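Local atomic coordinates of flagellar biosynthesis protein FlhA (Bacillus subtilis, PDB entry 3MIX), a protein that takes part in the export of flagellar proteins by type III secretion, providing the adaptor for coordinated delivery of late flagellar building blocks. Residues Y55-L60 and G116-D121; D47-E52 and Y104-K109; K234-N239 and A269-A274. All coordinates share one frame; numbering follows the deposited sequence.

How the contacts relate
From the N terminus of this cytosolic domain of FlhA, D47-E52 opens contact 2 and Y55-L60 opens contact 1; then Y104-K109 closes contact 2 before G116-D121 closes contact 1, so the two loops cross. Both reach the same four-stranded mixed sheet. Contact 2 pairs strands 49-53 and 103-108 inside it, and contact 1 joins the turn and helix after the first of these strands to the end of the neighbouring strand 111-117. Y104 of contact 2 links the two, packing against L57 and L118 of contact 1. Contact 3 follows on the other side of the chain's centre, about 28 Å from contact 2 between centres, and closes a mainly helical excursion between 234-239 and helix 269-276.

Contact 1 of 3, residues Y55-L60 and G116-D121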
ATOM      1  N   TYR A  55      -9.586   9.437 -26.807  1.00 54.01           N
ATOM      2  CA  TYR A  55     -10.370   8.688 -27.789  1.00 55.70           C
ATOM      3  C   TYR A  55      -9.562   7.635 -28.537  1.00 57.07           C
ATOM      4  O   TYR A  55     -10.121   6.636 -28.994  1.00 57.50           O
ATOM      5  CB  TYR A  55     -11.107   9.627 -28.754  1.00 58.37           C
ATOM      6  CG  TYR A  55     -10.229  10.361 -29.757  1.00 61.46           C
ATOM      7  CD1 TYR A  55      -9.747   9.713 -30.899  1.00 63.53           C
ATOM      8  CD2 TYR A  55      -9.892  11.705 -29.568  1.00 62.06           C
ATOM      9  CE1 TYR A  55      -8.943  10.378 -31.816  1.00 67.68           C
ATOM     10  CE2 TYR A  55      -9.091  12.381 -30.486  1.00 66.00           C
ATOM     11  CZ  TYR A  55      -8.618  11.713 -31.609  1.00 68.47           C
ATOM     12  OH  TYR A  55      -7.824  12.377 -32.530  1.00 72.94           O
ATOM     13  N   GLY A  56      -8.252   7.852 -28.650  1.00 57.89           N
ATOM     14  CA  GLY A  56      -7.354   6.865 -29.248  1.00 59.78           C
ATOM     15  C   GLY A  56      -7.309   5.538 -28.506  1.00 58.77           C
ATOM     16  O   GLY A  56      -6.955   4.513 -29.086  1.00 59.86           O
ATOM     17  N   LEU A  57      -7.671   5.550 -27.223  1.00 56.81           N
ATOM     18  CA  LEU A  57      -7.593   4.340 -26.404  1.00 55.93           C
ATOM     19  C   LEU A  57      -8.934   3.601 -26.283  1.00 55.98           C
ATOM     20  O   LEU A  57      -9.095   2.726 -25.435  1.00 54.20           O
ATOM     21  CB  LEU A  57      -6.977   4.652 -25.025  1.00 53.27           C
ATOM     22  CG  LEU A  57      -5.617   5.378 -25.012  1.00 53.60           C
ATOM     23  CD1 LEU A  57      -5.012   5.364 -23.618  1.00 49.93           C
ATOM     24  CD2 LEU A  57      -4.623   4.795 -26.019  1.00 55.27           C
ATOM     25  N   ILE A  58      -9.885   3.957 -27.149  1.00 58.58           N
ATOM     26  CA  ILE A  58     -11.195   3.295 -27.200  1.00 59.32           C
ATOM     27  C   ILE A  58     -11.124   1.803 -27.598  1.00 60.76           C
ATOM     28  O   ILE A  58     -11.830   0.990 -27.001  1.00 59.88           O
ATOM     29  CB  ILE A  58     -12.222   4.085 -28.078  1.00 61.16           C
ATOM     30  CG1 ILE A  58     -12.722   5.315 -27.314  1.00 59.62           C
ATOM     31  CG2 ILE A  58     -13.405   3.203 -28.489  1.00 62.02           C
ATOM     32  CD1 ILE A  58     -13.648   6.236 -28.092  1.00 59.83           C
ATOM     33  N   PRO A  59     -10.272   1.437 -28.587  1.00 63.46           N
ATOM     34  CA  PRO A  59     -10.197   0.015 -28.968  1.00 65.12           C
ATOM     35  C   PRO A  59      -9.866  -0.946 -27.817  1.00 63.60           C
ATOM     36  O   PRO A  59     -10.478  -2.012 -27.727  1.00 63.50           O
ATOM     37  CB  PRO A  59      -9.089  -0.011 -30.030  1.00 67.36           C
ATOM     38  CG  PRO A  59      -9.117   1.344 -30.622  1.00 68.33           C
ATOM     39  CD  PRO A  59      -9.429   2.268 -29.470  1.00 65.29           C
ATOM     40  N   LEU A  60      -8.925  -0.579 -26.948  1.00 62.83           N
ATOM     41  CA  LEU A  60      -8.608  -1.444 -25.806  1.00 62.29           C
ATOM     42  C   LEU A  60      -9.691  -1.445 -24.730  1.00 60.96           C
ATOM     43  O   LEU A  60      -9.891  -2.450 -24.065  1.00 59.55           O
ATOM     44  CB  LEU A  60      -7.224  -1.173 -25.204  1.00 61.28           C
ATOM     45  CG  LEU A  60      -6.943   0.000 -24.273  1.00 59.63           C
ATOM     46  CD1 LEU A  60      -6.119  -0.466 -23.097  1.00 57.62           C
ATOM     47  CD2 LEU A  60      -6.210   1.073 -25.038  1.00 62.44           C
ATOM     48  N   GLY A 116      -0.321   8.272 -18.465  1.00 54.57           N
ATOM     49  CA  GLY A 116       0.542   7.672 -19.465  1.00 56.71           C
ATOM     50  C   GLY A 116      -0.030   7.789 -20.858  1.00 58.91           C
ATOM     51  O   GLY A 116      -1.061   8.433 -21.070  1.00 58.67           O
ATOM     52  N   GLU A 117       0.655   7.149 -21.799  1.00 61.11           N
ATOM     53  CA  GLU A 117       0.299   7.189 -23.209  1.00 63.94           C
ATOM     54  C   GLU A 117       0.539   5.823 -23.840  1.00 64.56           C
ATOM     55  O   GLU A 117       1.528   5.153 -23.543  1.00 64.65           O
ATOM     56  CB  GLU A 117       1.090   8.282 -23.944  1.00 66.75           C
ATOM     57  CG  GLU A 117       2.628   8.119 -23.949  1.00 70.24           C
ATOM     58  CD  GLU A 117       3.265   8.163 -22.554  1.00 71.26           C
ATOM     59  OE1 GLU A 117       2.751   8.890 -21.669  1.00 70.48           O
ATOM     60  OE2 GLU A 117       4.288   7.470 -22.340  1.00 72.62           O
ATOM     61  N   LEU A 118      -0.380   5.406 -24.699  1.00 65.31           N
ATOM     62  CA  LEU A 118      -0.246   4.132 -25.385  1.00 66.45           C
ATOM     63  C   LEU A 118      -0.387   4.271 -26.896  1.00 69.69           C
ATOM     64  O   LEU A 118      -1.182   5.070 -27.394  1.00 70.46           O
ATOM     65  CB  LEU A 118      -1.258   3.117 -24.853  1.00 64.38           C
ATOM     66  CG  LEU A 118      -1.143   2.624 -23.404  1.00 61.51           C
ATOM     67  CD1 LEU A 118      -2.378   1.805 -23.049  1.00 59.77           C
ATOM     68  CD2 LEU A 118       0.133   1.817 -23.150  1.00 61.34           C
ATOM     69  N   LEU A 119       0.412   3.491 -27.613  1.00 71.87           N
ATOM     70  CA  LEU A 119       0.306   3.373 -29.059  1.00 74.97           C
ATOM     71  C   LEU A 119      -0.118   1.937 -29.348  1.00 75.19           C
ATOM     72  O   LEU A 119       0.712   1.026 -29.381  1.00 75.78           O
ATOM     73  CB  LEU A 119       1.645   3.709 -29.716  1.00 77.75           C
ATOM     74  CG  LEU A 119       2.160   5.148 -29.571  1.00 78.82           C
ATOM     75  CD1 LEU A 119       3.644   5.231 -29.910  1.00 81.65           C
ATOM     76  CD2 LEU A 119       1.360   6.119 -30.435  1.00 80.70           C
ATOM     77  N   LEU A 120      -1.424   1.749 -29.540  1.00 74.80           N
ATOM     78  CA  LEU A 120      -2.052   0.421 -29.568  1.00 74.55           C
ATOM     79  C   LEU A 120      -1.482  -0.500 -30.641  1.00 77.67           C
ATOM     80  O   LEU A 120      -1.400  -1.716 -30.445  1.00 77.47           O
ATOM     81  CB  LEU A 120      -3.570   0.537 -29.754  1.00 74.14           C
ATOM     82  CG  LEU A 120      -4.332   1.739 -29.186  1.00 72.51           C
ATOM     83  CD1 LEU A 120      -4.440   2.844 -30.255  1.00 75.48           C
ATOM     84  CD2 LEU A 120      -5.706   1.308 -28.717  1.00 69.65           C
ATOM     85  N   ASP A 121      -1.089   0.089 -31.767  1.00 80.65           N
ATOM     86  CA  ASP A 121      -0.550  -0.664 -32.893  1.00 83.98           C
ATOM     87  C   ASP A 121       0.946  -0.951 -32.711  1.00 84.64           C
ATOM     88  O   ASP A 121       1.594  -1.473 -33.617  1.00 87.62           O
ATOM     89  CB  ASP A 121      -0.797   0.095 -34.206  1.00 87.10           C
ATOM     90  CG  ASP A 121      -2.144   0.820 -34.228  1.00 86.95           C
ATOM     91  OD1 ASP A 121      -2.376   1.694 -33.362  1.00 85.15           O
ATOM     92  OD2 ASP A 121      -2.970   0.522 -35.121  1.00 89.45           O
TER
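The carbonyl oxygen of G56 meets the forked end of L120: methyl CD1 of L120 comes to 3.2 Å from G56 O, CD2 of L120 stands 3.5 Å from G56 O, and L120 CG follows a little farther out. These are close carbon-to-oxygen contacts and not hydrogen bonds. Both torsions of L120 lie off the staggered values (chi1 -32°, chi2 92°), which may reflect the close fit of its methyls against G56 O. Its CD2 is the busier methyl. The pyrrolidine ring of P59 presents CB, CG and CD to it at similar range, P59 CB being 3.9 Å from L120 CD2, and the two side chains cross at about a right angle. L60 also crosses L120 at about a right angle, its CD2 lying 3.7 Å from L120 CD2.

The setting is the end of a mixed four-stranded sheet. L57 is the N-cap residue of helix 58-62, the short helix that follows strand 49-53, while G116-D121 carries the chain out of strand 111-117, an outermost strand of the sheet. Y104 of strand 103-108 touches both L57 and L118 from within the sheet, and helix 170-189 adds V174 against L60 and P170, V173 and V174 against L118.

Deeper in, L57 and L118 meet at about a right angle. L57 CD2 lies 3.9 Å from L118 CB and 3.7 Å from the carbonyl oxygen L118 O, so one methyl touches both side chain and backbone. L60 reaches the same leucine less closely, with L60 CD1 at 4.4 Å from L118 CD1. The two methyls of L60 thus divide, CD1 going to L118 and CD2 to L120.

Contact 2 of 3, residues D47-E52 and Y104-K109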
ATOM      1  N   ASP A  47     -15.760   7.877  -6.822  1.00 21.41           N
ATOM      2  CA  ASP A  47     -15.447   6.491  -7.139  1.00 19.33           C
ATOM      3  C   ASP A  47     -14.062   6.090  -6.610  1.00 16.33           C
ATOM      4  O   ASP A  47     -13.104   6.832  -6.745  1.00 16.10           O
ATOM      5  CB  ASP A  47     -15.517   6.246  -8.644  1.00 21.12           C
ATOM      6  CG  ASP A  47     -16.825   6.689  -9.249  1.00 24.30           C
ATOM      7  OD1 ASP A  47     -16.992   7.901  -9.494  1.00 29.94           O
ATOM      8  OD2 ASP A  47     -17.686   5.828  -9.504  1.00 29.24           O
ATOM      9  N   PRO A  48     -13.957   4.902  -6.016  1.00 14.04           N
ATOM     10  CA  PRO A  48     -12.653   4.505  -5.473  1.00 12.58           C
ATOM     11  C   PRO A  48     -11.541   4.431  -6.515  1.00 12.80           C
ATOM     12  O   PRO A  48     -10.409   4.811  -6.205  1.00 13.11           O
ATOM     13  CB  PRO A  48     -12.901   3.120  -4.842  1.00 11.24           C
ATOM     14  CG  PRO A  48     -14.286   2.758  -5.104  1.00 12.55           C
ATOM     15  CD  PRO A  48     -14.970   3.832  -5.939  1.00 13.81           C
ATOM     16  N   ILE A  49     -11.851   3.971  -7.735  1.00 12.76           N
ATOM     17  CA  ILE A  49     -10.846   3.826  -8.781  1.00 13.32           C
ATOM     18  C   ILE A  49     -11.409   4.218 -10.131  1.00 14.67           C
ATOM     19  O   ILE A  49     -12.429   3.678 -10.566  1.00 15.13           O
ATOM     20  CB  ILE A  49     -10.309   2.354  -8.940  1.00 13.29           C
ATOM     21  CG1 ILE A  49      -9.917   1.710  -7.599  1.00 11.73           C
ATOM     22  CG2 ILE A  49      -9.139   2.316  -9.958  1.00 13.77           C
ATOM     23  CD1 ILE A  49      -9.404   0.238  -7.740  1.00 11.57           C
ATOM     24  N   GLU A  50     -10.733   5.150 -10.798  1.00 15.69           N
ATOM     25  CA  GLU A  50     -11.171   5.617 -12.085  1.00 19.28           C
ATOM     26  C   GLU A  50     -10.027   5.518 -13.065  1.00 20.79           C
ATOM     27  O   GLU A  50      -8.925   6.003 -12.795  1.00 21.19           O
ATOM     28  CB  GLU A  50     -11.606   7.096 -12.028  1.00 20.25           C
ATOM     29  CG  GLU A  50     -12.703   7.417 -11.057  1.00 21.60           C
ATOM     30  CD  GLU A  50     -12.902   8.924 -10.936  1.00 25.88           C
ATOM     31  OE1 GLU A  50     -13.512   9.497 -11.851  1.00 27.38           O
ATOM     32  OE2 GLU A  50     -12.432   9.530  -9.942  1.00 26.05           O
ATOM     33  N   PHE A  51     -10.313   4.923 -14.215  1.00 22.71           N
ATOM     34  CA  PHE A  51      -9.388   4.875 -15.323  1.00 24.99           C
ATOM     35  C   PHE A  51     -10.006   5.657 -16.475  1.00 28.14           C
ATOM     36  O   PHE A  51     -11.086   5.311 -16.968  1.00 28.17           O
ATOM     37  CB  PHE A  51      -9.115   3.427 -15.732  1.00 25.30           C
ATOM     38  CG  PHE A  51      -8.147   3.288 -16.870  1.00 26.90           C
ATOM     39  CD1 PHE A  51      -6.774   3.302 -16.641  1.00 26.74           C
ATOM     40  CD2 PHE A  51      -8.602   3.137 -18.167  1.00 28.47           C
ATOM     41  CE1 PHE A  51      -5.879   3.174 -17.682  1.00 26.23           C
ATOM     42  CE2 PHE A  51      -7.699   3.011 -19.224  1.00 30.04           C
ATOM     43  CZ  PHE A  51      -6.347   3.026 -18.978  1.00 28.12           C
ATOM     44  N   GLU A  52      -9.306   6.722 -16.864  1.00 30.44           N
ATOM     45  CA  GLU A  52      -9.725   7.654 -17.887  1.00 33.83           C
ATOM     46  C   GLU A  52      -8.757   7.663 -19.056  1.00 36.39           C
ATOM     47  O   GLU A  52      -7.538   7.618 -18.869  1.00 36.12           O
ATOM     48  CB  GLU A  52      -9.801   9.061 -17.304  1.00 34.28           C
ATOM     49  CG  GLU A  52     -10.858   9.213 -16.225  1.00 34.91           C
ATOM     50  CD  GLU A  52     -11.019  10.648 -15.756  1.00 39.83           C
ATOM     51  OE1 GLU A  52     -10.319  11.548 -16.276  1.00 40.71           O
ATOM     52  OE2 GLU A  52     -11.854  10.877 -14.846  1.00 42.33           O
ATOM     53  N   TYR A 104      -3.839   8.002 -21.171  1.00 47.23           N
ATOM     54  CA  TYR A 104      -4.652   7.452 -20.101  1.00 43.85           C
ATOM     55  C   TYR A 104      -4.272   8.061 -18.764  1.00 41.85           C
ATOM     56  O   TYR A 104      -3.156   8.558 -18.585  1.00 42.44           O
ATOM     57  CB  TYR A 104      -4.581   5.921 -20.047  1.00 42.69           C
ATOM     58  CG  TYR A 104      -3.247   5.371 -19.601  1.00 42.12           C
ATOM     59  CD1 TYR A 104      -2.945   5.241 -18.241  1.00 39.13           C
ATOM     60  CD2 TYR A 104      -2.292   4.962 -20.533  1.00 42.60           C
ATOM     61  CE1 TYR A 104      -1.722   4.733 -17.822  1.00 39.86           C
ATOM     62  CE2 TYR A 104      -1.066   4.451 -20.128  1.00 43.87           C
ATOM     63  CZ  TYR A 104      -0.789   4.336 -18.764  1.00 42.42           C
ATOM     64  OH  TYR A 104       0.416   3.833 -18.344  1.00 41.74           O
ATOM     65  N   ARG A 105      -5.209   7.986 -17.829  1.00 39.33           N
ATOM     66  CA  ARG A 105      -5.061   8.547 -16.499  1.00 37.99           C
ATOM     67  C   ARG A 105      -5.719   7.623 -15.458  1.00 34.72           C
ATOM     68  O   ARG A 105      -6.792   7.073 -15.704  1.00 34.03           O
ATOM     69  CB  ARG A 105      -5.734   9.909 -16.490  1.00 39.26           C
ATOM     70  CG  ARG A 105      -5.342  10.818 -15.371  1.00 43.09           C
ATOM     71  CD  ARG A 105      -6.085  12.137 -15.520  1.00 49.28           C
ATOM     72  NE  ARG A 105      -6.232  12.826 -14.240  1.00 53.26           N
ATOM     73  CZ  ARG A 105      -7.236  13.653 -13.942  1.00 56.70           C
ATOM     74  NH1 ARG A 105      -8.207  13.879 -14.827  1.00 57.41           N
ATOM     75  NH2 ARG A 105      -7.278  14.242 -12.747  1.00 57.30           N
ATOM     76  N   LEU A 106      -5.066   7.437 -14.311  1.00 32.65           N
ATOM     77  CA  LEU A 106      -5.624   6.638 -13.211  1.00 29.65           C
ATOM     78  C   LEU A 106      -5.822   7.472 -11.957  1.00 28.46           C
ATOM     79  O   LEU A 106      -4.920   8.186 -11.520  1.00 28.75           O
ATOM     80  CB  LEU A 106      -4.745   5.422 -12.885  1.00 29.17           C
ATOM     81  CG  LEU A 106      -5.351   4.427 -11.872  1.00 27.83           C
ATOM     82  CD1 LEU A 106      -6.456   3.551 -12.505  1.00 26.85           C
ATOM     83  CD2 LEU A 106      -4.284   3.562 -11.255  1.00 27.63           C
ATOM     84  N   LYS A 107      -7.010   7.374 -11.382  1.00 27.26           N
ATOM     85  CA  LYS A 107      -7.324   8.073 -10.145  1.00 27.07           C
ATOM     86  C   LYS A 107      -7.706   7.070  -9.081  1.00 24.87           C
ATOM     87  O   LYS A 107      -8.341   6.062  -9.370  1.00 24.10           O
ATOM     88  CB  LYS A 107      -8.455   9.085 -10.352  1.00 27.89           C
ATOM     89  CG  LYS A 107      -8.205  10.047 -11.519  1.00 31.92           C
ATOM     90  CD  LYS A 107      -9.428  10.919 -11.866  1.00 36.03           C
ATOM     91  CE  LYS A 107      -9.639  12.039 -10.836  1.00 38.84           C
ATOM     92  NZ  LYS A 107     -10.325  13.241 -11.418  1.00 38.93           N
ATOM     93  N   ILE A 108      -7.293   7.344  -7.853  1.00 24.39           N
ATOM     94  CA  ILE A 108      -7.670   6.526  -6.716  1.00 23.55           C
ATOM     95  C   ILE A 108      -8.250   7.418  -5.633  1.00 24.57           C
ATOM     96  O   ILE A 108      -7.587   8.321  -5.137  1.00 25.14           O
ATOM     97  CB  ILE A 108      -6.475   5.660  -6.201  1.00 23.03           C
ATOM     98  CG1 ILE A 108      -6.225   4.485  -7.173  1.00 21.74           C
ATOM     99  CG2 ILE A 108      -6.734   5.164  -4.754  1.00 20.80           C
ATOM    100  CD1 ILE A 108      -4.948   3.730  -6.930  1.00 24.20           C
ATOM    101  N   LYS A 109      -9.507   7.185  -5.293  1.00 26.17           N
ATOM    102  CA  LYS A 109     -10.148   7.910  -4.206  1.00 28.58           C
ATOM    103  C   LYS A 109     -10.144   9.415  -4.524  1.00 30.75           C
ATOM    104  O   LYS A 109      -9.950  10.250  -3.641  1.00 31.64           O
ATOM    105  CB  LYS A 109      -9.412   7.608  -2.892  1.00 28.14           C
ATOM    106  CG  LYS A 109     -10.269   7.071  -1.759  1.00 29.77           C
ATOM    107  CD  LYS A 109     -10.807   5.663  -2.018  1.00 32.57           C
ATOM    108  CE  LYS A 109     -11.740   5.236  -0.863  1.00 34.53           C
ATOM    109  NZ  LYS A 109     -12.224   3.788  -0.926  1.00 33.78           N
TER
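E50 and K107 face each other as a hydrogen-bonded antiparallel pair, with E50 N to K107 O at 2.9 Å and K107 N to E50 O at 2.7 Å. E52 and R105 repeat the pattern, and beyond the strands K109 N closes on P48 O.

These bonds zip strands 49-53 and 103-108 together as the central pair of a mixed four-stranded sheet, flanked by strands 92-95 and 111-117.

Charged groups share the face of E50, E52, R105 and K107. E52 OE1 and R105 NH1 form a salt bridge at 3.5 Å, carboxylate and guanidinium planes 90° apart. E52 OE2 forms a second salt bridge with R94, E52 OE1 a hydrogen bond with N96, and R105 NE a salt bridge with E112. K107 CD lies 4.0 Å above the R105 guanidinium, over its centre. K107 NZ stands 4.4 Å from E52 OE2 and about as far from E50 OE2, beyond a salt bridge to either, where the two negative charges would probably favour its protonated form. E50 OE1 is hydrogen-bonded to H45.

Apolar packing occupies the face of I49, F51, L106 and I108, over which helix 170-189 lies. I49 CG2 and L106 CD1 are 3.9 Å apart, and L106 CD1 also sits at the edge of the F51 ring. F51 CG is anti to the backbone N (chi1 -179°), and CZ of its ring touches Y104 CB at 3.6 Å; the two rings are near parallel, at 23°, but slid until they barely overlap, centroids 5.6 Å apart. Y104 OH is hydrogen-bonded to H177.

Contact 3 of 3, residues K234-N239 and A269-A274; sequences KVSIRN and AKQITA
An ST turn at S236, in the loop joining helices 220-232 and 240-250, receives the side-chain amide of Q271 from helix 269-276. Q271 reaches across with CG anti to the backbone N (chi1 173°) and an extended chain beyond. Its NE2 donates to S236 O at 2.9 Å, with the acceptor close to the amide plane and the N-H...O angle 159°.

Two waters complete the polar join. One donates to both S236 O and Q271 OE1 and accepts from the backbone N of N239, the N-cap of helix 240-250; S236 O is thus gripped twice. The other accepts from S236 N and Q271 NE2, bridging two donors that lie 3.4 Å apart and cannot bond to each other. The direct bond and the two waters together hold the glutamine amide, through its oxygen and its nitrogen.

Beside this, V235 CG1 lies 3.5 Å from the amide nitrogen NE2 of Q271; the apolar contact is V235 CG2 to I272 CD1, 4.0 Å, the side chains crossing obliquely. Within the turn itself, R238 N donates to S236 OG at 3.1 Å.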
ATOM      1  N   LYS A 234       3.059  -2.787   3.112  1.00 13.07           N
ATOM      2  CA  LYS A 234       3.199  -3.917   2.176  1.00 13.94           C
ATOM      3  C   LYS A 234       3.101  -5.268   2.898  1.00 13.48           C
ATOM      4  O   LYS A 234       3.624  -6.285   2.424  1.00 14.17           O
ATOM      5  CB  LYS A 234       4.520  -3.856   1.362  1.00 15.23           C
ATOM      6  CG  LYS A 234       4.796  -2.557   0.587  1.00 19.17           C
ATOM      7  CD  LYS A 234       3.522  -1.978  -0.051  1.00 23.45           C
ATOM      8  CE  LYS A 234       3.749  -0.607  -0.719  1.00 27.35           C
ATOM      9  NZ  LYS A 234       3.313   0.507   0.161  1.00 30.76           N
ATOM     10  N   VAL A 235       2.442  -5.271   4.048  1.00 12.02           N
ATOM     11  CA  VAL A 235       2.228  -6.503   4.774  1.00 11.26           C
ATOM     12  C   VAL A 235       0.910  -7.018   4.264  1.00  9.99           C
ATOM     13  O   VAL A 235      -0.118  -6.368   4.425  1.00  9.29           O
ATOM     14  CB  VAL A 235       2.174  -6.281   6.317  1.00 11.44           C
ATOM     15  CG1 VAL A 235       1.785  -7.585   7.042  1.00 10.72           C
ATOM     16  CG2 VAL A 235       3.519  -5.724   6.852  1.00 12.10           C
ATOM     17  N   SER A 236       0.942  -8.175   3.624  1.00 10.30           N
ATOM     18  CA  SER A 236      -0.293  -8.810   3.161  1.00  9.70           C
ATOM     19  C   SER A 236      -1.280  -9.017   4.340  1.00  9.02           C
ATOM     20  O   SER A 236      -0.859  -9.323   5.486  1.00  9.26           O
ATOM     21  CB  SER A 236       0.036 -10.165   2.524  1.00 10.47           C
ATOM     22  OG  SER A 236      -1.146 -10.907   2.256  1.00 10.56           O
ATOM     23  N   ILE A 237      -2.570  -8.865   4.047  1.00  8.40           N
ATOM     24  CA  ILE A 237      -3.631  -9.152   5.014  1.00  8.01           C
ATOM     25  C   ILE A 237      -4.398 -10.441   4.682  1.00  8.27           C
ATOM     26  O   ILE A 237      -5.546 -10.603   5.121  1.00  8.09           O
ATOM     27  CB  ILE A 237      -4.603  -7.945   5.180  1.00  7.39           C
ATOM     28  CG1 ILE A 237      -5.310  -7.600   3.843  1.00  7.24           C
ATOM     29  CG2 ILE A 237      -3.827  -6.688   5.732  1.00  7.37           C
ATOM     30  CD1 ILE A 237      -6.388  -6.528   3.947  1.00  6.85           C
ATOM     31  N   ARG A 238      -3.775 -11.361   3.929  1.00  8.92           N
ATOM     32  CA  ARG A 238      -4.351 -12.708   3.701  1.00 10.27           C
ATOM     33  C   ARG A 238      -4.579 -13.559   4.934  1.00 10.23           C
ATOM     34  O   ARG A 238      -5.544 -14.315   4.977  1.00 11.81           O
ATOM     35  CB  ARG A 238      -3.498 -13.519   2.718  1.00 12.22           C
ATOM     36  CG  ARG A 238      -3.565 -12.838   1.351  1.00 15.83           C
ATOM     37  CD  ARG A 238      -3.830 -13.762   0.270  1.00 23.18           C
ATOM     38  NE  ARG A 238      -4.719 -14.860   0.605  1.00 27.37           N
ATOM     39  CZ  ARG A 238      -4.587 -16.059   0.058  1.00 29.16           C
ATOM     40  NH1 ARG A 238      -5.413 -17.035   0.372  1.00 33.31           N
ATOM     41  NH2 ARG A 238      -3.600 -16.278  -0.789  1.00 30.25           N
ATOM     42  N   ASN A 239      -3.696 -13.447   5.923  1.00  9.86           N
ATOM     43  CA  ASN A 239      -3.781 -14.264   7.111  1.00 10.33           C
ATOM     44  C   ASN A 239      -4.723 -13.581   8.118  1.00  9.79           C
ATOM     45  O   ASN A 239      -4.295 -13.022   9.150  1.00  9.72           O
ATOM     46  CB  ASN A 239      -2.390 -14.497   7.714  1.00 10.94           C
ATOM     47  CG  ASN A 239      -2.381 -15.643   8.746  1.00 11.78           C
ATOM     48  OD1 ASN A 239      -1.309 -16.160   9.111  1.00 12.62           O
ATOM     49  ND2 ASN A 239      -3.570 -16.060   9.187  1.00 11.77           N
ATOM     50  N   ALA A 269       5.264 -12.556  12.007  1.00 19.16           N
ATOM     51  CA  ALA A 269       6.719 -12.732  11.803  1.00 22.05           C
ATOM     52  C   ALA A 269       7.065 -13.717  10.686  1.00 23.02           C
ATOM     53  O   ALA A 269       7.854 -13.403   9.810  1.00 23.47           O
ATOM     54  CB  ALA A 269       7.430 -13.137  13.133  1.00 23.07           C
ATOM     55  N   LYS A 270       6.447 -14.893  10.695  1.00 24.14           N
ATOM     56  CA  LYS A 270       6.704 -15.892   9.650  1.00 26.30           C
ATOM     57  C   LYS A 270       6.462 -15.323   8.244  1.00 25.44           C
ATOM     58  O   LYS A 270       7.300 -15.481   7.351  1.00 27.19           O
ATOM     59  CB  LYS A 270       5.829 -17.124   9.862  1.00 26.84           C
ATOM     60  CG  LYS A 270       5.904 -18.149   8.744  1.00 30.40           C
ATOM     61  CD  LYS A 270       4.638 -19.015   8.704  1.00 34.60           C
ATOM     62  CE  LYS A 270       4.797 -20.295   9.508  1.00 39.34           C
ATOM     63  NZ  LYS A 270       5.014 -20.060  10.969  1.00 41.80           N
ATOM     64  N   GLN A 271       5.311 -14.682   8.060  1.00 23.24           N
ATOM     65  CA  GLN A 271       4.969 -14.053   6.797  1.00 21.97           C
ATOM     66  C   GLN A 271       5.961 -12.944   6.417  1.00 22.66           C
ATOM     67  O   GLN A 271       6.415 -12.869   5.278  1.00 23.19           O
ATOM     68  CB  GLN A 271       3.554 -13.501   6.864  1.00 20.07           C
ATOM     69  CG  GLN A 271       3.096 -12.668   5.680  1.00 17.67           C
ATOM     70  CD  GLN A 271       1.737 -12.051   5.952  1.00 16.56           C
ATOM     71  OE1 GLN A 271       0.809 -12.734   6.397  1.00 15.94           O
ATOM     72  NE2 GLN A 271       1.609 -10.760   5.692  1.00 11.92           N
ATOM     73  N   ILE A 272       6.298 -12.092   7.369  1.00 22.65           N
ATOM     74  CA  ILE A 272       7.186 -10.992   7.069  1.00 23.87           C
ATOM     75  C   ILE A 272       8.621 -11.489   6.759  1.00 26.74           C
ATOM     76  O   ILE A 272       9.264 -10.980   5.833  1.00 27.19           O
ATOM     77  CB  ILE A 272       7.119  -9.894   8.161  1.00 23.12           C
ATOM     78  CG1 ILE A 272       5.764  -9.157   8.083  1.00 20.49           C
ATOM     79  CG2 ILE A 272       8.254  -8.891   7.982  1.00 24.95           C
ATOM     80  CD1 ILE A 272       5.457  -8.233   9.283  1.00 15.14           C
ATOM     81  N   THR A 273       9.100 -12.499   7.486  1.00 28.85           N
ATOM     82  CA  THR A 273      10.403 -13.059   7.161  1.00 32.02           C
ATOM     83  C   THR A 273      10.402 -13.682   5.758  1.00 32.62           C
ATOM     84  O   THR A 273      11.323 -13.435   4.983  1.00 34.26           O
ATOM     85  CB  THR A 273      11.015 -14.025   8.255  1.00 34.51           C
ATOM     86  OG1 THR A 273      10.728 -15.419   7.974  1.00 37.42           O
ATOM     87  CG2 THR A 273      10.581 -13.650   9.627  1.00 31.44           C
ATOM     88  N   ALA A 274       9.356 -14.431   5.405  1.00 31.30           N
ATOM     89  CA  ALA A 274       9.266 -14.981   4.038  1.00 31.52           C
ATOM     90  C   ALA A 274       9.271 -13.884   2.976  1.00 31.23           C
ATOM     91  O   ALA A 274       9.767 -14.085   1.872  1.00 32.08           O
ATOM     92  CB  ALA A 274       8.034 -15.875   3.872  1.00 30.42           C
TER
HETATM   93  O   HOH W   1      -1.580 -11.547   6.720  1.00  2.00           O
HETATM   94  O   HOH W   2       3.636  -9.626   3.919  1.00  9.43           O